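PDB 1OY3: NF-kappa-B inhibitor beta from Mus musculus, which inhibits NF-kappa-B by binding it and holding it in the cytoplasm, and in its unphosphorylated, resynthesized form can also accompany it into the nucleus. Local coordinates for residues Arg89-Ala94 with Ala171-Leu176; Leu149-Glu154 with Arg178-Asp183. All blocks are in the same frame, centred on the assembly; numbering follows the deposited sequence.

Interaction 1: Arg89-Ala94 with Ala171-Leu176; sequences RAHTCA and AEMVRL
Arg-89 meets the second segment mainly through its backbone, whose C lies 4.4 Å from Met-173 CE. Its guanidinium is joined to the start of helix 171-180 through a water, which accepts from Arg-89 NH2 at 3.3 Å and, weakly, from Ala-171 N. Ala-90 is the N-cap of helix 91-97, and its O lies 3.9 Å from Met-173 CE. His-91 is the main side chain on this side. Its CG stands anti to the carbonyl carbon (chi1 -57°), and the ring packs against helix 171-180. Glu-172 CB sits over one face, 3.6 Å from the ring centroid and displaced toward the rim, in a CH-pi contact. Arg-89 O lies over the opposite face, also offset toward the rim. Met-173 CB is at the ring edge. The carboxylate of Glu-172 is turned almost perpendicular to the ring and takes a salt bridge from Arg-175 NE in its own helix. The backbone O of His-91 also meets Leu-176 CD2, at 3.5 Å. Ala-94 closes the row, with CB 3.5 Å from Met-173 SD. Met-173 leaves with CG anti to the backbone N (chi1 -170°), and its chain bends twice beyond that, so sulfur and methyl lie against Ala-94 and Ala-90. Asp-170, just before the helix, accepts from Met-173 N through OD2 and also touches Arg-89 and His-91. Side-by-side helices from ANK 3 and ANK 4, packed mostly through apolar groups, are characteristic of the ankyrin repeat stack.

Interaction 2: Leu149-Glu154 with Arg178-Asp183; sequences LQLEAE and RDAGAD
Leu-151 packs on the end of helix 171-180 and Glu-152 on the residues just after it, where the chain leaves the helix through a Schellman motif in the ankyrin fold. Both belong to a type I beta turn running from Gln-150 to Ala-153, in the loop that leads from helix 91-97 to helix 161-167. The two side chains do different work. Leu-151 points at the helix end and spreads its methyls over it. CD1 comes 3.1 Å from Ala-180 O and 3.7 Å from Gly-181 C. CD2 packs on Ala-180 CB at 3.8 Å. Leu-98 touches the same leucine from outside the two segments. Gly-181 has positive phi, as the Schellman motif needs, and its lack of a side chain avoids a clash with the carbonyl O of Ala-180.

Glu-152 handles the polar side. Its chain is bent at chi2 (-57°), which brings CD round toward Ala-182 and Asp-183, just past the helix. The side chains of Glu-152 and Asp-183 cross at about a right angle, with Glu-152 OE1 only 3.3 Å from Asp-183 CB. The two carboxylates are like charges near each other. Lys-186 NZ forms a salt bridge with Glu-152 OE2 and a long, weak ion pair with Asp-183 OD2, which probably offsets part of the repulsion. Asp-183 OD1 is turned to another task and accepts from Asn-185 N. A water lies 2.9 Å from Asp-183 O and 3.0 Å from Glu-152 OE2, though not all of the acceptors around it can be served at once. The direct tie is a hydrogen bond from Asp-183 N to Glu-152 OE1, 2.8 Å long and nearly straight at 169°, which meets the oxygen on its syn side, 31° out of the carboxylate plane.

How the interactions relate
Both interactions use helix 171-180, and their centres are about 12 Å apart. Interaction 1 holds the first turns of this helix against helix 91-97, so it joins ANK 3 to ANK 4. Interaction 2 holds the last turn and the exit of the helix against the loop leading into ANK 4. Each contact is partly buried, with apolar groups inside and charged ones at the margin. The chemistry differs with place. Between the helices, a ring, a methionine, a leucine and an alanine do the joining, and the one link through polar groups runs by way of a water. At the helix end, a carboxylate grips a backbone N-H directly beside a leucine.

Interaction 1: Arg89-Ala94 with Ala171-Leu176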
loop_
_atom_site.group_PDB
_atom_site.type_symbol
_atom_site.label_atom_id
_atom_site.label_comp_id
_atom_site.label_asym_id
_atom_site.label_seq_id
_atom_site.Cartn_x
_atom_site.Cartn_y
_atom_site.Cartn_z
ATOM N N ARG C 89 14.017 -3.072 2.757
ATOM C CA ARG C 89 14.999 -4.136 2.549
ATOM C C ARG C 89 15.708 -4.584 3.827
ATOM O O ARG C 89 16.889 -4.931 3.790
ATOM C CB ARG C 89 16.047 -3.677 1.528
ATOM C CG ARG C 89 15.537 -3.583 0.093
ATOM C CD ARG C 89 16.520 -2.839 -0.808
ATOM N NE ARG C 89 16.509 -3.348 -2.179
ATOM C CZ ARG C 89 17.259 -4.363 -2.605
ATOM N NH1 ARG C 89 18.085 -4.978 -1.766
ATOM N NH2 ARG C 89 17.185 -4.764 -3.867
ATOM N N ALA C 90 14.993 -4.572 4.951
ATOM C CA ALA C 90 15.559 -5.006 6.227
ATOM C C ALA C 90 15.523 -6.528 6.301
ATOM O O ALA C 90 14.780 -7.115 7.101
ATOM C CB ALA C 90 14.767 -4.405 7.390
ATOM N N HIS C 91 16.339 -7.158 5.461
ATOM C CA HIS C 91 16.429 -8.611 5.375
ATOM C C HIS C 91 16.636 -9.337 6.696
ATOM O O HIS C 91 15.932 -10.321 6.984
ATOM C CB HIS C 91 17.559 -9.002 4.429
ATOM C CG HIS C 91 17.416 -8.432 3.057
ATOM N ND1 HIS C 91 16.327 -8.689 2.257
ATOM C CD2 HIS C 91 18.219 -7.604 2.347
ATOM C CE1 HIS C 91 16.463 -8.043 1.112
ATOM N NE2 HIS C 91 17.601 -7.378 1.142
ATOM N N THR C 92 17.609 -8.877 7.486
ATOM C CA THR C 92 17.894 -9.518 8.756
ATOM C C THR C 92 16.718 -9.391 9.741
ATOM O O THR C 92 16.430 -10.315 10.499
ATOM C CB THR C 92 19.200 -8.959 9.374
ATOM O OG1 THR C 92 19.143 -7.531 9.427
ATOM C CG2 THR C 92 20.392 -9.375 8.540
ATOM N N CYS C 93 16.026 -8.258 9.721
ATOM C CA CYS C 93 14.869 -8.067 10.603
ATOM C C CYS C 93 13.759 -9.064 10.262
ATOM O O CYS C 93 13.128 -9.655 11.156
ATOM C CB CYS C 93 14.330 -6.653 10.458
ATOM S SG CYS C 93 15.399 -5.366 11.148
ATOM N N ALA C 94 13.523 -9.257 8.967
ATOM C CA ALA C 94 12.481 -10.176 8.522
ATOM C C ALA C 94 12.815 -11.577 9.009
ATOM O O ALA C 94 11.936 -12.340 9.398
ATOM C CB ALA C 94 12.378 -10.166 6.986
ATOM N N ALA C 171 14.772 -9.195 -4.371
ATOM C CA ALA C 171 14.996 -10.614 -4.588
ATOM C C ALA C 171 15.362 -11.338 -3.300
ATOM O O ALA C 171 14.852 -12.421 -3.019
ATOM C CB ALA C 171 16.093 -10.804 -5.628
ATOM N N GLU C 172 16.260 -10.740 -2.529
ATOM C CA GLU C 172 16.678 -11.325 -1.273
ATOM C C GLU C 172 15.471 -11.510 -0.342
ATOM O O GLU C 172 15.313 -12.564 0.291
ATOM C CB GLU C 172 17.722 -10.438 -0.603
ATOM C CG GLU C 172 18.953 -11.197 -0.163
ATOM C CD GLU C 172 18.612 -12.567 0.395
ATOM O OE1 GLU C 172 17.877 -12.641 1.402
ATOM O OE2 GLU C 172 19.078 -13.571 -0.182
ATOM N N MET C 173 14.611 -10.499 -0.264
ATOM C CA MET C 173 13.438 -10.602 0.608
ATOM C C MET C 173 12.451 -11.636 0.074
ATOM O O MET C 173 11.808 -12.344 0.849
ATOM C CB MET C 173 12.724 -9.254 0.762
ATOM C CG MET C 173 11.638 -9.298 1.864
ATOM S SD MET C 173 12.339 -9.524 3.545
ATOM C CE MET C 173 12.744 -7.784 3.901
ATOM N N VAL C 174 12.337 -11.722 -1.248
ATOM C CA VAL C 174 11.437 -12.693 -1.862
ATOM C C VAL C 174 11.907 -14.094 -1.457
ATOM O O VAL C 174 11.098 -14.960 -1.122
ATOM C CB VAL C 174 11.445 -12.570 -3.410
ATOM C CG1 VAL C 174 10.672 -13.730 -4.048
ATOM C CG2 VAL C 174 10.825 -11.256 -3.819
ATOM N N ARG C 175 13.219 -14.305 -1.475
ATOM C CA ARG C 175 13.778 -15.599 -1.096
ATOM C C ARG C 175 13.403 -15.996 0.335
ATOM O O ARG C 175 12.965 -17.123 0.574
ATOM C CB ARG C 175 15.304 -15.594 -1.287
ATOM C CG ARG C 175 15.727 -15.883 -2.728
ATOM C CD ARG C 175 17.223 -16.061 -2.873
ATOM N NE ARG C 175 17.924 -14.786 -2.928
ATOM C CZ ARG C 175 18.327 -14.204 -4.054
ATOM N NH1 ARG C 175 18.103 -14.796 -5.224
ATOM N NH2 ARG C 175 18.939 -13.026 -4.011
ATOM N N LEU C 176 13.569 -15.070 1.278
ATOM C CA LEU C 176 13.221 -15.319 2.676
ATOM C C LEU C 176 11.735 -15.631 2.823
ATOM O O LEU C 176 11.345 -16.549 3.548
ATOM C CB LEU C 176 13.568 -14.102 3.540
ATOM C CG LEU C 176 14.976 -13.993 4.131
ATOM C CD1 LEU C 176 16.008 -14.659 3.231
ATOM C CD2 LEU C 176 15.290 -12.520 4.339
HETATM O O HOH W 1 17.420 -7.574 -5.523
#

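Interaction 2: Leu149-Glu154 with Arg178-Asp183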
loop_
_atom_site.group_PDB
_atom_site.type_symbol
_atom_site.label_atom_id
_atom_site.label_comp_id
_atom_site.label_asym_id
_atom_site.label_seq_id
_atom_site.Cartn_x
_atom_site.Cartn_y
_atom_site.Cartn_z
ATOM N N LEU C 149 1.454 -16.497 10.665
ATOM C CA LEU C 149 0.290 -15.665 10.407
ATOM C C LEU C 149 0.753 -14.295 9.901
ATOM O O LEU C 149 -0.061 -13.491 9.461
ATOM C CB LEU C 149 -0.545 -15.496 11.682
ATOM C CG LEU C 149 -1.058 -16.800 12.305
ATOM C CD1 LEU C 149 -1.702 -16.517 13.656
ATOM C CD2 LEU C 149 -2.048 -17.463 11.360
ATOM N N GLN C 150 2.059 -14.032 9.973
ATOM C CA GLN C 150 2.613 -12.756 9.504
ATOM C C GLN C 150 2.711 -12.751 7.977
ATOM O O GLN C 150 2.573 -11.707 7.323
ATOM C CB GLN C 150 4.023 -12.540 10.060
ATOM C CG GLN C 150 4.128 -12.360 11.568
ATOM C CD GLN C 150 5.584 -12.365 12.044
ATOM O OE1 GLN C 150 6.324 -11.402 11.831
ATOM N NE2 GLN C 150 6.000 -13.462 12.670
ATOM N N LEU C 151 2.937 -13.933 7.423
ATOM C CA LEU C 151 3.116 -14.121 5.997
ATOM C C LEU C 151 1.958 -13.687 5.132
ATOM O O LEU C 151 2.151 -13.224 4.015
ATOM C CB LEU C 151 3.434 -15.593 5.698
ATOM C CG LEU C 151 4.707 -16.160 6.328
ATOM C CD1 LEU C 151 4.858 -17.620 5.894
ATOM C CD2 LEU C 151 5.923 -15.331 5.903
ATOM N N GLU C 152 0.748 -13.854 5.631
ATOM C CA GLU C 152 -0.400 -13.479 4.831
ATOM C C GLU C 152 -1.160 -12.279 5.395
ATOM O O GLU C 152 -2.283 -11.999 4.990
ATOM C CB GLU C 152 -1.298 -14.702 4.643
ATOM C CG GLU C 152 -0.549 -15.851 3.946
ATOM C CD GLU C 152 0.022 -15.438 2.593
ATOM O OE1 GLU C 152 1.152 -15.868 2.252
ATOM O OE2 GLU C 152 -0.666 -14.691 1.865
ATOM N N ALA C 153 -0.524 -11.559 6.315
ATOM C CA ALA C 153 -1.140 -10.367 6.884
ATOM C C ALA C 153 -1.268 -9.366 5.730
ATOM O O ALA C 153 -0.341 -9.200 4.940
ATOM C CB ALA C 153 -0.259 -9.786 8.000
ATOM N N GLU C 154 -2.411 -8.708 5.608
ATOM C CA GLU C 154 -2.544 -7.758 4.521
ATOM C C GLU C 154 -2.710 -6.337 5.019
ATOM O O GLU C 154 -3.429 -6.087 5.981
ATOM C CB GLU C 154 -3.713 -8.137 3.588
ATOM C CG GLU C 154 -5.098 -7.995 4.179
ATOM C CD GLU C 154 -6.194 -8.001 3.114
ATOM O OE1 GLU C 154 -7.375 -8.207 3.476
ATOM O OE2 GLU C 154 -5.885 -7.787 1.921
ATOM N N ARG C 178 9.698 -16.766 0.449
ATOM C CA ARG C 178 9.450 -18.046 -0.204
ATOM C C ARG C 178 9.760 -19.181 0.773
ATOM O O ARG C 178 8.888 -19.982 1.115
ATOM C CB ARG C 178 10.334 -18.177 -1.445
ATOM C CG ARG C 178 10.333 -19.567 -2.077
ATOM C CD ARG C 178 11.516 -19.725 -3.000
ATOM N NE ARG C 178 12.774 -19.696 -2.259
ATOM C CZ ARG C 178 13.962 -19.448 -2.797
ATOM N NH1 ARG C 178 14.072 -19.197 -4.091
ATOM N NH2 ARG C 178 15.050 -19.456 -2.037
ATOM N N ASP C 179 11.007 -19.225 1.236
ATOM C CA ASP C 179 11.439 -20.251 2.173
ATOM C C ASP C 179 10.566 -20.260 3.429
ATOM O O ASP C 179 10.385 -21.307 4.051
ATOM C CB ASP C 179 12.912 -20.031 2.552
ATOM C CG ASP C 179 13.858 -20.126 1.347
ATOM O OD1 ASP C 179 15.061 -19.848 1.511
ATOM O OD2 ASP C 179 13.407 -20.481 0.235
ATOM N N ALA C 180 10.021 -19.103 3.800
ATOM C CA ALA C 180 9.168 -19.016 4.990
ATOM C C ALA C 180 7.791 -19.637 4.734
ATOM O O ALA C 180 7.010 -19.872 5.669
ATOM C CB ALA C 180 9.014 -17.561 5.427
ATOM N N GLY C 181 7.494 -19.891 3.462
ATOM C CA GLY C 181 6.222 -20.497 3.108
ATOM C C GLY C 181 5.137 -19.520 2.685
ATOM O O GLY C 181 3.952 -19.833 2.795
ATOM N N ALA C 182 5.525 -18.339 2.207
ATOM C CA ALA C 182 4.536 -17.352 1.779
ATOM C C ALA C 182 3.776 -17.851 0.541
ATOM O O ALA C 182 4.306 -18.617 -0.267
ATOM C CB ALA C 182 5.219 -16.018 1.478
ATOM N N ASP C 183 2.525 -17.421 0.401
ATOM C CA ASP C 183 1.707 -17.829 -0.746
ATOM C C ASP C 183 2.148 -17.078 -2.011
ATOM O O ASP C 183 1.854 -15.896 -2.181
ATOM C CB ASP C 183 0.239 -17.554 -0.432
ATOM C CG ASP C 183 -0.686 -17.900 -1.577
ATOM O OD1 ASP C 183 -0.209 -18.298 -2.669
ATOM O OD2 ASP C 183 -1.907 -17.764 -1.369
HETATM O O HOH W 2 1.555 -13.910 -0.028
#